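Local structure of myosin regulatory light chain (Physarum polycephalum, 2BL0) at residues S29-L34 and A41-I46; D80-L85 and E132-M137; A96-L101 and E116-V121. The protein is an EF-hand light chain of a myosin motor and binds a calcium ion in its first EF-hand. All coordinates share one frame; numbering follows the deposited sequence.

Contact 1 (S29-L34 and A41-I46); sequences SALRSL and AELNTI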
ATOM      1  N   SER B  29      17.416   2.785   6.836  1.00  5.60           N
ATOM      2  CA  SER B  29      16.497   2.858   5.693  1.00  5.29           C
ATOM      3  C   SER B  29      15.040   2.894   6.118  1.00  4.90           C
ATOM      4  O   SER B  29      14.251   3.667   5.597  1.00  3.79           O
ATOM      5  CB  SER B  29      16.735   1.675   4.749  1.00  6.92           C
ATOM      6  OG  SER B  29      18.021   1.800   4.175  1.00 10.64           O
ATOM      7  N   ALA B  30      14.704   2.067   7.101  1.00  4.30           N
ATOM      8  CA  ALA B  30      13.337   1.981   7.618  1.00  4.54           C
ATOM      9  C   ALA B  30      12.924   3.266   8.351  1.00  4.50           C
ATOM     10  O   ALA B  30      11.809   3.769   8.142  1.00  4.28           O
ATOM     11  CB  ALA B  30      13.198   0.742   8.516  1.00  4.48           C
ATOM     12  N   LEU B  31      13.803   3.806   9.198  1.00  4.93           N
ATOM     13  CA  LEU B  31      13.548   5.089   9.869  1.00  4.39           C
ATOM     14  C   LEU B  31      13.363   6.208   8.857  1.00  4.86           C
ATOM     15  O   LEU B  31      12.402   6.999   8.917  1.00  4.04           O
ATOM     16  CB  LEU B  31      14.692   5.446  10.826  1.00  3.51           C
ATOM     17  CG  LEU B  31      14.832   4.556  12.040  1.00  4.85           C
ATOM     18  CD1 LEU B  31      16.186   4.793  12.649  1.00  3.88           C
ATOM     19  CD2 LEU B  31      13.709   4.803  13.042  1.00  4.53           C
ATOM     20  N   ARG B  32      14.278   6.256   7.894  1.00  4.83           N
ATOM     21  CA  ARG B  32      14.245   7.262   6.852  1.00  5.49           C
ATOM     22  C   ARG B  32      12.980   7.171   5.983  1.00  5.45           C
ATOM     23  O   ARG B  32      12.443   8.190   5.564  1.00  5.29           O
ATOM     24  CB  ARG B  32      15.490   7.136   5.993  1.00  6.03           C
ATOM     25  CG  ARG B  32      16.723   7.614   6.706  1.00  5.91           C
ATOM     26  CD  ARG B  32      18.030   7.165   6.076  1.00  7.41           C
ATOM     27  NE  ARG B  32      19.138   7.586   6.925  1.00  6.46           N
ATOM     28  CZ  ARG B  32      20.238   6.885   7.172  1.00  7.13           C
ATOM     29  NH1 ARG B  32      20.452   5.685   6.618  1.00  7.69           N
ATOM     30  NH2 ARG B  32      21.129   7.378   8.007  1.00  7.28           N
ATOM     31  N   SER B  33      12.511   5.944   5.752  1.00  5.44           N
ATOM     32  CA  SER B  33      11.316   5.698   4.965  1.00  6.82           C
ATOM     33  C   SER B  33      10.113   6.427   5.545  1.00  6.41           C
ATOM     34  O   SER B  33       9.228   6.836   4.788  1.00  6.25           O
ATOM     35  CB  SER B  33      11.014   4.193   4.858  1.00  6.69           C
ATOM     36  OG  SER B  33      11.992   3.534   4.059  1.00  9.69           O
ATOM     37  N   LEU B  34      10.091   6.564   6.871  1.00  6.13           N
ATOM     38  CA  LEU B  34       9.006   7.182   7.626  1.00  6.28           C
ATOM     39  C   LEU B  34       9.296   8.627   8.106  1.00  6.72           C
ATOM     40  O   LEU B  34       8.630   9.146   9.010  1.00  5.84           O
ATOM     41  CB  LEU B  34       8.638   6.301   8.815  1.00  6.92           C
ATOM     42  CG  LEU B  34       8.023   4.941   8.438  1.00  8.03           C
ATOM     43  CD1 LEU B  34       7.662   4.187   9.689  1.00  9.63           C
ATOM     44  CD2 LEU B  34       6.818   5.104   7.550  1.00  9.65           C
ATOM     45  N   ALA B  41      26.412   9.016  12.675  1.00  7.05           N
ATOM     46  CA  ALA B  41      26.810   8.994  14.092  1.00  7.28           C
ATOM     47  C   ALA B  41      25.653   8.582  14.991  1.00  6.97           C
ATOM     48  O   ALA B  41      25.783   7.703  15.849  1.00  7.58           O
ATOM     49  CB  ALA B  41      27.310  10.393  14.521  1.00  8.14           C
ATOM     50  N   GLU B  42      24.513   9.231  14.775  1.00  7.24           N
ATOM     51  CA  GLU B  42      23.326   8.980  15.568  1.00  7.17           C
ATOM     52  C   GLU B  42      22.866   7.552  15.376  1.00  6.41           C
ATOM     53  O   GLU B  42      22.543   6.846  16.339  1.00  5.89           O
ATOM     54  CB  GLU B  42      22.218   9.956  15.182  1.00  7.99           C
ATOM     55  CG  GLU B  42      22.514  11.367  15.659  1.00  9.82           C
ATOM     56  CD  GLU B  42      21.659  12.446  15.005  1.00 13.87           C
ATOM     57  OE1 GLU B  42      20.870  12.155  14.074  1.00 10.53           O
ATOM     58  OE2 GLU B  42      21.822  13.623  15.430  1.00 16.98           O
ATOM     59  N   LEU B  43      22.835   7.117  14.123  1.00  5.59           N
ATOM     60  CA  LEU B  43      22.406   5.758  13.808  1.00  6.14           C
ATOM     61  C   LEU B  43      23.338   4.756  14.433  1.00  6.25           C
ATOM     62  O   LEU B  43      22.895   3.725  14.922  1.00  6.36           O
ATOM     63  CB  LEU B  43      22.360   5.525  12.294  1.00  5.63           C
ATOM     64  CG  LEU B  43      21.816   4.193  11.785  1.00  5.32           C
ATOM     65  CD1 LEU B  43      20.454   3.866  12.373  1.00  6.02           C
ATOM     66  CD2 LEU B  43      21.779   4.216  10.279  1.00  4.53           C
ATOM     67  N   ASN B  44      24.633   5.049  14.410  1.00  6.29           N
ATOM     68  CA  ASN B  44      25.592   4.136  15.023  1.00  7.68           C
ATOM     69  C   ASN B  44      25.420   3.987  16.514  1.00  6.45           C
ATOM     70  O   ASN B  44      25.558   2.886  17.042  1.00  5.75           O
ATOM     71  CB  ASN B  44      26.998   4.558  14.684  1.00  8.19           C
ATOM     72  CG  ASN B  44      27.573   3.686  13.637  1.00 13.37           C
ATOM     73  OD1 ASN B  44      27.090   3.686  12.502  1.00 16.01           O
ATOM     74  ND2 ASN B  44      28.558   2.856  14.021  1.00 14.82           N
ATOM     75  N   THR B  45      25.094   5.082  17.195  1.00  6.03           N
ATOM     76  CA  THR B  45      24.816   5.019  18.630  1.00  6.04           C
ATOM     77  C   THR B  45      23.588   4.159  18.902  1.00  6.19           C
ATOM     78  O   THR B  45      23.598   3.290  19.798  1.00  4.66           O
ATOM     79  CB  THR B  45      24.631   6.430  19.183  1.00  6.20           C
ATOM     80  OG1 THR B  45      25.860   7.145  19.027  1.00  7.41           O
ATOM     81  CG2 THR B  45      24.335   6.406  20.672  1.00  6.70           C
ATOM     82  N   ILE B  46      22.546   4.356  18.093  1.00  5.46           N
ATOM     83  CA  ILE B  46      21.325   3.570  18.237  1.00  6.60           C
ATOM     84  C   ILE B  46      21.607   2.088  18.002  1.00  6.54           C
ATOM     85  O   ILE B  46      21.241   1.236  18.817  1.00  6.57           O
ATOM     86  CB  ILE B  46      20.220   4.075  17.295  1.00  6.12           C
ATOM     87  CG1 ILE B  46      19.795   5.485  17.674  1.00  6.78           C
ATOM     88  CG2 ILE B  46      18.997   3.118  17.383  1.00  8.71           C
ATOM     89  CD1 ILE B  46      18.978   6.225  16.591  1.00  8.08           C
TER
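L43 reaches from helix 40-50 to two neighbours on helix 27-33, and its two methyl groups divide the work. Its CB points across the gap, and CG lies anti to the backbone N (chi1 -175°), which carries the branch forward to L31 and R32. Of the branches, CD1 of L43 goes to the apolar partner, 4.4 Å from CD1 of L31, a loose van der Waals meeting. CD2 of L43 goes to the charged one, 3.9 Å from NH2 of R32 and 4.2 Å from NH1 of the same residue, so a single methyl lies near both terminal nitrogens, obliquely to the group. The side chains of R32 and L43 cross at about a right angle.

Arginine suits this place because its chain, extended from CG to NE, can carry a polar head past an apolar neighbour to a hydrogen-bond acceptor. Here NH2 donates to the carbonyl O of P38, in the loop that joins the two helices, which helps fix the head beside L43. Leucine suits L31 equally: it faces L43 while also packing on F60 and Y64 of helix 57-64.

With only 129 Å² buried between the segments, summed over both, the two helices lean on each other lightly. They are the helix leaving the first calcium-binding loop and the next helix along the chain; D15, D17, D19 and K21 sit at the ion, K21 presumably through its backbone carbonyl as in canonical EF-hands. This join, with the short antiparallel strands 22-23 and 54-55, is characteristic of a lobe built from paired EF-hands.

Contact 2 (D80-L85 and E132-M137); sequences DAFRAL and ESFVDM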
ATOM      1  N   ASP B  80      22.267  27.126   6.211  1.00  9.33           N
ATOM      2  CA  ASP B  80      23.502  27.677   6.790  1.00 10.37           C
ATOM      3  C   ASP B  80      24.735  27.045   6.129  1.00 10.59           C
ATOM      4  O   ASP B  80      25.706  27.735   5.811  1.00 11.46           O
ATOM      5  CB  ASP B  80      23.570  27.387   8.297  1.00 10.27           C
ATOM      6  CG  ASP B  80      22.667  28.282   9.128  1.00 10.72           C
ATOM      7  OD1 ASP B  80      22.030  29.211   8.590  1.00 12.84           O
ATOM      8  OD2 ASP B  80      22.549  28.125  10.357  1.00 12.96           O
ATOM      9  N   ALA B  81      24.698  25.724   5.965  1.00 10.71           N
ATOM     10  CA  ALA B  81      25.786  24.992   5.317  1.00 10.89           C
ATOM     11  C   ALA B  81      25.974  25.489   3.898  1.00 10.10           C
ATOM     12  O   ALA B  81      27.070  25.816   3.509  1.00 10.34           O
ATOM     13  CB  ALA B  81      25.514  23.507   5.311  1.00 10.82           C
ATOM     14  N   PHE B  82      24.894  25.561   3.120  1.00 10.30           N
ATOM     15  CA  PHE B  82      25.011  25.960   1.722  1.00  9.44           C
ATOM     16  C   PHE B  82      25.411  27.425   1.583  1.00 10.08           C
ATOM     17  O   PHE B  82      26.160  27.786   0.696  1.00  9.97           O
ATOM     18  CB  PHE B  82      23.716  25.682   0.941  1.00  9.81           C
ATOM     19  CG  PHE B  82      23.577  24.254   0.480  1.00  7.74           C
ATOM     20  CD1 PHE B  82      24.492  23.698  -0.402  1.00  6.16           C
ATOM     21  CD2 PHE B  82      22.537  23.458   0.930  1.00  6.19           C
ATOM     22  CE1 PHE B  82      24.371  22.393  -0.822  1.00  6.26           C
ATOM     23  CE2 PHE B  82      22.406  22.146   0.508  1.00  6.70           C
ATOM     24  CZ  PHE B  82      23.333  21.603  -0.361  1.00  7.81           C
ATOM     25  N   ARG B  83      24.924  28.273   2.470  1.00 10.34           N
ATOM     26  CA  ARG B  83      25.311  29.678   2.440  1.00 11.28           C
ATOM     27  C   ARG B  83      26.822  29.838   2.646  1.00 11.68           C
ATOM     28  O   ARG B  83      27.446  30.711   2.045  1.00 10.83           O
ATOM     29  CB  ARG B  83      24.567  30.448   3.516  1.00 11.31           C
ATOM     30  CG  ARG B  83      24.854  31.945   3.503  1.00 13.53           C
ATOM     31  CD  ARG B  83      24.480  32.630   2.210  1.00 18.26           C
ATOM     32  NE  ARG B  83      24.117  34.013   2.496  1.00 23.21           N
ATOM     33  CZ  ARG B  83      24.842  35.082   2.213  1.00 26.98           C
ATOM     34  NH1 ARG B  83      26.015  34.977   1.578  1.00 28.44           N
ATOM     35  NH2 ARG B  83      24.375  36.284   2.572  1.00 26.29           N
ATOM     36  N   ALA B  84      27.387  28.994   3.499  1.00 12.43           N
ATOM     37  CA  ALA B  84      28.814  29.021   3.799  1.00 13.22           C
ATOM     38  C   ALA B  84      29.649  28.534   2.618  1.00 13.89           C
ATOM     39  O   ALA B  84      30.855  28.812   2.548  1.00 14.55           O
ATOM     40  CB  ALA B  84      29.093  28.160   5.020  1.00 13.64           C
ATOM     41  N   LEU B  85      29.013  27.780   1.719  1.00 14.02           N
ATOM     42  CA  LEU B  85      29.629  27.284   0.488  1.00 14.42           C
ATOM     43  C   LEU B  85      29.344  28.174  -0.728  1.00 14.68           C
ATOM     44  O   LEU B  85      29.929  27.977  -1.795  1.00 15.11           O
ATOM     45  CB  LEU B  85      29.157  25.853   0.223  1.00 14.63           C
ATOM     46  CG  LEU B  85      29.470  24.859   1.356  1.00 15.99           C
ATOM     47  CD1 LEU B  85      28.742  23.534   1.200  1.00 17.24           C
ATOM     48  CD2 LEU B  85      30.968  24.648   1.448  1.00 18.10           C
ATOM     49  N   GLU B 132      18.734  26.387  -2.313  1.00  5.90           N
ATOM     50  CA  GLU B 132      17.471  26.405  -1.568  1.00  6.47           C
ATOM     51  C   GLU B 132      16.407  25.498  -2.206  1.00  6.47           C
ATOM     52  O   GLU B 132      15.637  24.834  -1.488  1.00  6.81           O
ATOM     53  CB  GLU B 132      16.945  27.823  -1.413  1.00  6.90           C
ATOM     54  CG  GLU B 132      15.810  27.923  -0.391  1.00  6.05           C
ATOM     55  CD  GLU B 132      14.429  27.542  -0.924  1.00  7.63           C
ATOM     56  OE1 GLU B 132      14.179  27.719  -2.135  1.00  7.30           O
ATOM     57  OE2 GLU B 132      13.580  27.073  -0.105  1.00  8.67           O
ATOM     58  N   SER B 133      16.362  25.442  -3.533  1.00  6.42           N
ATOM     59  CA  SER B 133      15.440  24.529  -4.220  1.00  7.42           C
ATOM     60  C   SER B 133      15.822  23.078  -3.909  1.00  6.59           C
ATOM     61  O   SER B 133      14.956  22.228  -3.774  1.00  7.44           O
ATOM     62  CB  SER B 133      15.422  24.741  -5.737  1.00  7.81           C
ATOM     63  OG  SER B 133      14.932  26.040  -6.077  1.00 13.24           O
ATOM     64  N   PHE B 134      17.120  22.815  -3.774  1.00  5.68           N
ATOM     65  CA  PHE B 134      17.610  21.479  -3.448  1.00  6.20           C
ATOM     66  C   PHE B 134      17.198  21.119  -2.025  1.00  5.72           C
ATOM     67  O   PHE B 134      16.669  20.040  -1.798  1.00  5.87           O
ATOM     68  CB  PHE B 134      19.135  21.403  -3.656  1.00  6.75           C
ATOM     69  CG  PHE B 134      19.728  20.029  -3.374  1.00  7.38           C
ATOM     70  CD1 PHE B 134      19.459  18.954  -4.205  1.00 10.46           C
ATOM     71  CD2 PHE B 134      20.523  19.821  -2.251  1.00  9.33           C
ATOM     72  CE1 PHE B 134      20.001  17.681  -3.935  1.00 11.75           C
ATOM     73  CE2 PHE B 134      21.076  18.575  -1.982  1.00  8.88           C
ATOM     74  CZ  PHE B 134      20.808  17.503  -2.806  1.00 10.29           C
ATOM     75  N   VAL B 135      17.398  22.042  -1.086  1.00  5.60           N
ATOM     76  CA  VAL B 135      16.964  21.865   0.297  1.00  5.35           C
ATOM     77  C   VAL B 135      15.456  21.655   0.318  1.00  5.44           C
ATOM     78  O   VAL B 135      14.943  20.751   0.966  1.00  5.42           O
ATOM     79  CB  VAL B 135      17.370  23.076   1.177  1.00  4.98           C
ATOM     80  CG1 VAL B 135      16.775  22.952   2.569  1.00  6.59           C
ATOM     81  CG2 VAL B 135      18.907  23.189   1.227  1.00  6.60           C
ATOM     82  N   ASP B 136      14.729  22.452  -0.438  1.00  6.74           N
ATOM     83  CA  ASP B 136      13.279  22.309  -0.464  1.00  7.12           C
ATOM     84  C   ASP B 136      12.855  20.916  -0.942  1.00  7.05           C
ATOM     85  O   ASP B 136      11.925  20.309  -0.377  1.00  6.52           O
ATOM     86  CB  ASP B 136      12.649  23.405  -1.328  1.00  8.24           C
ATOM     87  CG  ASP B 136      11.154  23.265  -1.429  1.00 10.87           C
ATOM     88  OD1 ASP B 136      10.695  22.368  -2.162  1.00 16.87           O
ATOM     89  OD2 ASP B 136      10.357  23.983  -0.804  1.00 16.26           O
ATOM     90  N   MET B 137      13.530  20.414  -1.969  1.00  6.70           N
ATOM     91  CA  MET B 137      13.277  19.068  -2.464  1.00  7.41           C
ATOM     92  C   MET B 137      13.550  18.041  -1.352  1.00  6.60           C
ATOM     93  O   MET B 137      12.756  17.135  -1.133  1.00  6.41           O
ATOM     94  CB  MET B 137      14.140  18.785  -3.710  1.00  8.36           C
ATOM     95  CG  MET B 137      13.972  17.394  -4.291  1.00 10.90           C
ATOM     96  SD  MET B 137      15.160  16.987  -5.586  1.00 14.91           S
ATOM     97  CE  MET B 137      16.527  16.400  -4.659  1.00 14.63           C
TER
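F82, on helix 75-85, sets its ring against F134 and V135 of helix 131-140, joining the first and last helices of an EF-hand pair. All three side chains are buried, and every contact across the two segments is apolar.

The aromatic part is a meeting of F82 and F134, whose side chains cross at about a right angle. CZ of F82 lies 3.8 Å from CD2 of F134 and 4.1 Å from its CE2, so it meets the CD2-CE2 bond of F134 obliquely. Phenylalanine suits both positions: each ring is large, apolar and buried, with no polar group to satisfy. F82 has a further aromatic neighbour in Y131, with the two ring planes only about 10° apart, and an apolar side chain of another protein chain also packs on it.

Polar groups keep to the surroundings. D80, on the same helix as F82, makes a salt bridge to K76 one turn earlier, while S133 N is hydrogen-bonded to N130 OD1 near the start of helix 131-140.

The remaining packing is aliphatic on aromatic, and valine, apolar and branched at CB, offers a methyl to the ring. With V135 CG1 anti to the backbone N (chi1 173°), the other methyl is the one turned to F82: CG2 of V135 sits 3.7 Å from both CD2 and CE2 of F82, spanning one ring bond.

Contact 3 (A96-L101 and E116-V121); sequences AELRQL and ELMKEV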
ATOM      1  N   ALA B  96      28.935  20.283  -9.668  1.00 10.06           N
ATOM      2  CA  ALA B  96      30.162  19.499  -9.527  1.00 10.67           C
ATOM      3  C   ALA B  96      30.698  19.542  -8.112  1.00 11.37           C
ATOM      4  O   ALA B  96      31.202  18.541  -7.624  1.00 11.72           O
ATOM      5  CB  ALA B  96      31.234  19.992 -10.469  1.00 11.03           C
ATOM      6  N   GLU B  97      30.647  20.709  -7.475  1.00 12.47           N
ATOM      7  CA  GLU B  97      31.136  20.802  -6.103  1.00 13.53           C
ATOM      8  C   GLU B  97      30.238  20.016  -5.154  1.00 13.58           C
ATOM      9  O   GLU B  97      30.752  19.247  -4.338  1.00 14.30           O
ATOM     10  CB  GLU B  97      31.306  22.249  -5.637  1.00 14.39           C
ATOM     11  CG  GLU B  97      32.068  22.374  -4.312  1.00 16.82           C
ATOM     12  CD  GLU B  97      33.354  21.555  -4.247  1.00 21.98           C
ATOM     13  OE1 GLU B  97      34.000  21.278  -5.301  1.00 25.68           O
ATOM     14  OE2 GLU B  97      33.745  21.185  -3.118  1.00 27.07           O
ATOM     15  N   LEU B  98      28.924  20.186  -5.295  1.00 12.92           N
ATOM     16  CA  LEU B  98      27.920  19.428  -4.538  1.00 13.44           C
ATOM     17  C   LEU B  98      28.169  17.925  -4.621  1.00 13.28           C
ATOM     18  O   LEU B  98      28.205  17.241  -3.593  1.00 12.02           O
ATOM     19  CB  LEU B  98      26.508  19.739  -5.051  1.00 13.21           C
ATOM     20  CG  LEU B  98      25.334  19.052  -4.331  1.00 16.39           C
ATOM     21  CD1 LEU B  98      25.390  19.355  -2.853  1.00 17.93           C
ATOM     22  CD2 LEU B  98      23.995  19.408  -4.939  1.00 17.12           C
ATOM     23  N   ARG B  99      28.349  17.407  -5.836  1.00 12.86           N
ATOM     24  CA  ARG B  99      28.626  15.978  -6.005  1.00 13.04           C
ATOM     25  C   ARG B  99      29.866  15.556  -5.212  1.00 14.15           C
ATOM     26  O   ARG B  99      29.854  14.531  -4.518  1.00 13.45           O
ATOM     27  CB  ARG B  99      28.799  15.616  -7.488  1.00 12.74           C
ATOM     28  CG  ARG B  99      27.501  15.595  -8.308  1.00 10.67           C
ATOM     29  CD  ARG B  99      27.768  15.538  -9.820  1.00 10.97           C
ATOM     30  NE  ARG B  99      26.601  15.248 -10.668  1.00  9.18           N
ATOM     31  CZ  ARG B  99      26.074  14.044 -10.833  1.00 10.03           C
ATOM     32  NH1 ARG B  99      26.584  12.990 -10.201  1.00  9.07           N
ATOM     33  NH2 ARG B  99      25.025  13.875 -11.642  1.00  9.68           N
ATOM     34  N   GLN B 100      30.919  16.369  -5.283  1.00 15.64           N
ATOM     35  CA  GLN B 100      32.189  16.056  -4.628  1.00 17.51           C
ATOM     36  C   GLN B 100      32.043  15.997  -3.113  1.00 18.24           C
ATOM     37  O   GLN B 100      32.620  15.126  -2.465  1.00 18.54           O
ATOM     38  CB  GLN B 100      33.257  17.093  -4.973  1.00 18.22           C
ATOM     39  CG  GLN B 100      34.051  16.751  -6.208  1.00 21.25           C
ATOM     40  CD  GLN B 100      34.674  17.975  -6.844  1.00 25.41           C
ATOM     41  OE1 GLN B 100      33.970  18.949  -7.142  1.00 30.84           O
ATOM     42  NE2 GLN B 100      35.991  17.940  -7.052  1.00 28.29           N
ATOM     43  N   LEU B 101      31.272  16.921  -2.562  1.00 19.00           N
ATOM     44  CA  LEU B 101      31.129  17.019  -1.114  1.00 19.46           C
ATOM     45  C   LEU B 101      30.345  15.827  -0.595  1.00 19.10           C
ATOM     46  O   LEU B 101      30.797  15.163   0.341  1.00 19.45           O
ATOM     47  CB  LEU B 101      30.452  18.331  -0.735  1.00 19.96           C
ATOM     48  CG  LEU B 101      31.290  19.579  -1.059  1.00 20.72           C
ATOM     49  CD1 LEU B 101      30.517  20.827  -0.677  1.00 22.53           C
ATOM     50  CD2 LEU B 101      32.671  19.545  -0.375  1.00 21.31           C
ATOM     51  N   GLU B 116      20.524   9.454  -8.097  1.00 13.17           N
ATOM     52  CA  GLU B 116      19.076   9.543  -7.927  1.00 14.32           C
ATOM     53  C   GLU B 116      18.678  10.944  -7.470  1.00 13.61           C
ATOM     54  O   GLU B 116      17.671  11.499  -7.922  1.00 13.92           O
ATOM     55  CB  GLU B 116      18.576   8.485  -6.939  1.00 15.26           C
ATOM     56  CG  GLU B 116      17.148   8.035  -7.215  1.00 17.90           C
ATOM     57  CD  GLU B 116      16.762   6.788  -6.436  1.00 20.77           C
ATOM     58  OE1 GLU B 116      17.668   6.045  -6.004  1.00 22.25           O
ATOM     59  OE2 GLU B 116      15.548   6.560  -6.252  1.00 21.56           O
ATOM     60  N   LEU B 117      19.488  11.512  -6.585  1.00 14.06           N
ATOM     61  CA  LEU B 117      19.307  12.885  -6.102  1.00 14.03           C
ATOM     62  C   LEU B 117      19.433  13.907  -7.221  1.00 14.53           C
ATOM     63  O   LEU B 117      18.622  14.843  -7.318  1.00 15.29           O
ATOM     64  CB  LEU B 117      20.338  13.202  -5.024  1.00 14.31           C
ATOM     65  CG  LEU B 117      20.078  12.494  -3.691  1.00 13.17           C
ATOM     66  CD1 LEU B 117      21.372  12.292  -2.948  1.00 14.66           C
ATOM     67  CD2 LEU B 117      19.109  13.300  -2.837  1.00 12.81           C
ATOM     68  N   MET B 118      20.429  13.720  -8.082  1.00 14.30           N
ATOM     69  CA  MET B 118      20.751  14.725  -9.101  1.00 14.74           C
ATOM     70  C   MET B 118      19.836  14.629 -10.309  1.00 15.18           C
ATOM     71  O   MET B 118      19.730  15.585 -11.092  1.00 13.58           O
ATOM     72  CB  MET B 118      22.212  14.627  -9.547  1.00 14.66           C
ATOM     73  CG  MET B 118      23.212  15.004  -8.490  1.00 16.04           C
ATOM     74  SD  MET B 118      22.941  16.652  -7.774  1.00 17.99           S
ATOM     75  CE  MET B 118      22.672  16.242  -6.124  1.00 19.36           C
ATOM     76  N   LYS B 119      19.146  13.502 -10.457  1.00 15.86           N
ATOM     77  CA  LYS B 119      18.205  13.343 -11.566  1.00 17.25           C
ATOM     78  C   LYS B 119      17.066  14.376 -11.504  1.00 17.88           C
ATOM     79  O   LYS B 119      16.487  14.719 -12.531  1.00 19.25           O
ATOM     80  CB  LYS B 119      17.643  11.916 -11.561  1.00 17.55           C
ATOM     81  CG  LYS B 119      16.977  11.468 -12.862  1.00 18.98           C
ATOM     82  CD  LYS B 119      17.028   9.932 -13.060  1.00 20.73           C
ATOM     83  CE  LYS B 119      16.624   9.146 -11.812  1.00 22.44           C
ATOM     84  NZ  LYS B 119      16.870   7.664 -11.907  1.00 24.35           N
ATOM     85  N   GLU B 120      16.761  14.882 -10.308  1.00 18.47           N
ATOM     86  CA  GLU B 120      15.590  15.738 -10.085  1.00 18.88           C
ATOM     87  C   GLU B 120      16.014  17.210  -9.944  1.00 18.66           C
ATOM     88  O   GLU B 120      15.193  18.080  -9.600  1.00 18.64           O
ATOM     89  CB  GLU B 120      14.806  15.270  -8.835  0.62 19.16           C
ATOM     90  CG  GLU B 120      13.804  14.135  -9.079  0.62 19.64           C
ATOM     91  CD  GLU B 120      12.627  14.117  -8.095  0.62 20.45           C
ATOM     92  OE1 GLU B 120      11.936  13.078  -8.010  0.62 19.82           O
ATOM     93  OE2 GLU B 120      12.389  15.128  -7.391  0.62 20.80           O
ATOM     94  N   VAL B 121      17.281  17.490 -10.292  1.00 17.41           N
ATOM     95  CA  VAL B 121      17.913  18.769 -10.027  1.00 16.43           C
ATOM     96  C   VAL B 121      18.266  19.528 -11.307  1.00 15.93           C
ATOM     97  O   VAL B 121      19.042  19.055 -12.144  1.00 15.65           O
ATOM     98  CB  VAL B 121      19.175  18.563  -9.177  1.00 16.37           C
ATOM     99  CG1 VAL B 121      19.986  19.840  -9.076  1.00 15.61           C
ATOM    100  CG2 VAL B 121      18.779  18.057  -7.817  1.00 16.66           C
TER
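M118 lies across one face of the R99 guanidinium, its CG 3.7 Å above the plane and over the centre. CB of M118 belongs to the same patch, 3.6 Å from NH2 of R99, and the two side chains slide past each other in opposite directions. Methionine fits because its bent chain (chi2 -54°) serves two partners: the first carbons cover the flat cation, while the far end turns to L98. CE of M118 comes within 3.6 Å of CD2 of L98, and its SD lies 4.1 Å from that methyl.

What positions the arginine is a second shell of acids. NE makes a salt bridge to OE1 of E95, one turn back on its own helix, and NH1 another to OE2 of E115 on helix 111-118, so the charged head is held from both helices while M118 fills a face. A leucine in place of R99 would probably leave E95 and E115 without their shared cation and uncover the CB and CG of M118.

Next to L98 in sequence is E97, inferred to be a ligand of the second calcium site. The contact joins the helix leaving that site's loop to the one leading into the next EF-hand, as in an EF-hand pair, with L98 also packed on F82 of helix 75-85 and on I129 of strand 128-130, and M118 touching F134 of helix 131-140.

Overall arrangement
Contact 1 comes first along the chain and belongs to the N-terminal half, where helices 27-33 and 40-50 meet. Contacts 2 and 3 lie across the chain's centre, each about 22 Å from contact 1 between centres, with nearest atoms about 11 Å away and no touch. Those two share the EF-hand pair 75-139: contact 3 is nested within the loop closed by contact 2, their centres are about 12 Å apart, and they touch directly, L85 packing on L101 and M137 on L117. Helices 75-85, 95-104, 111-118 and 131-140 therefore form one continuous core, while contact 1 belongs to a separate lobe, the dumbbell-like division familiar from calmodulin-type light chains.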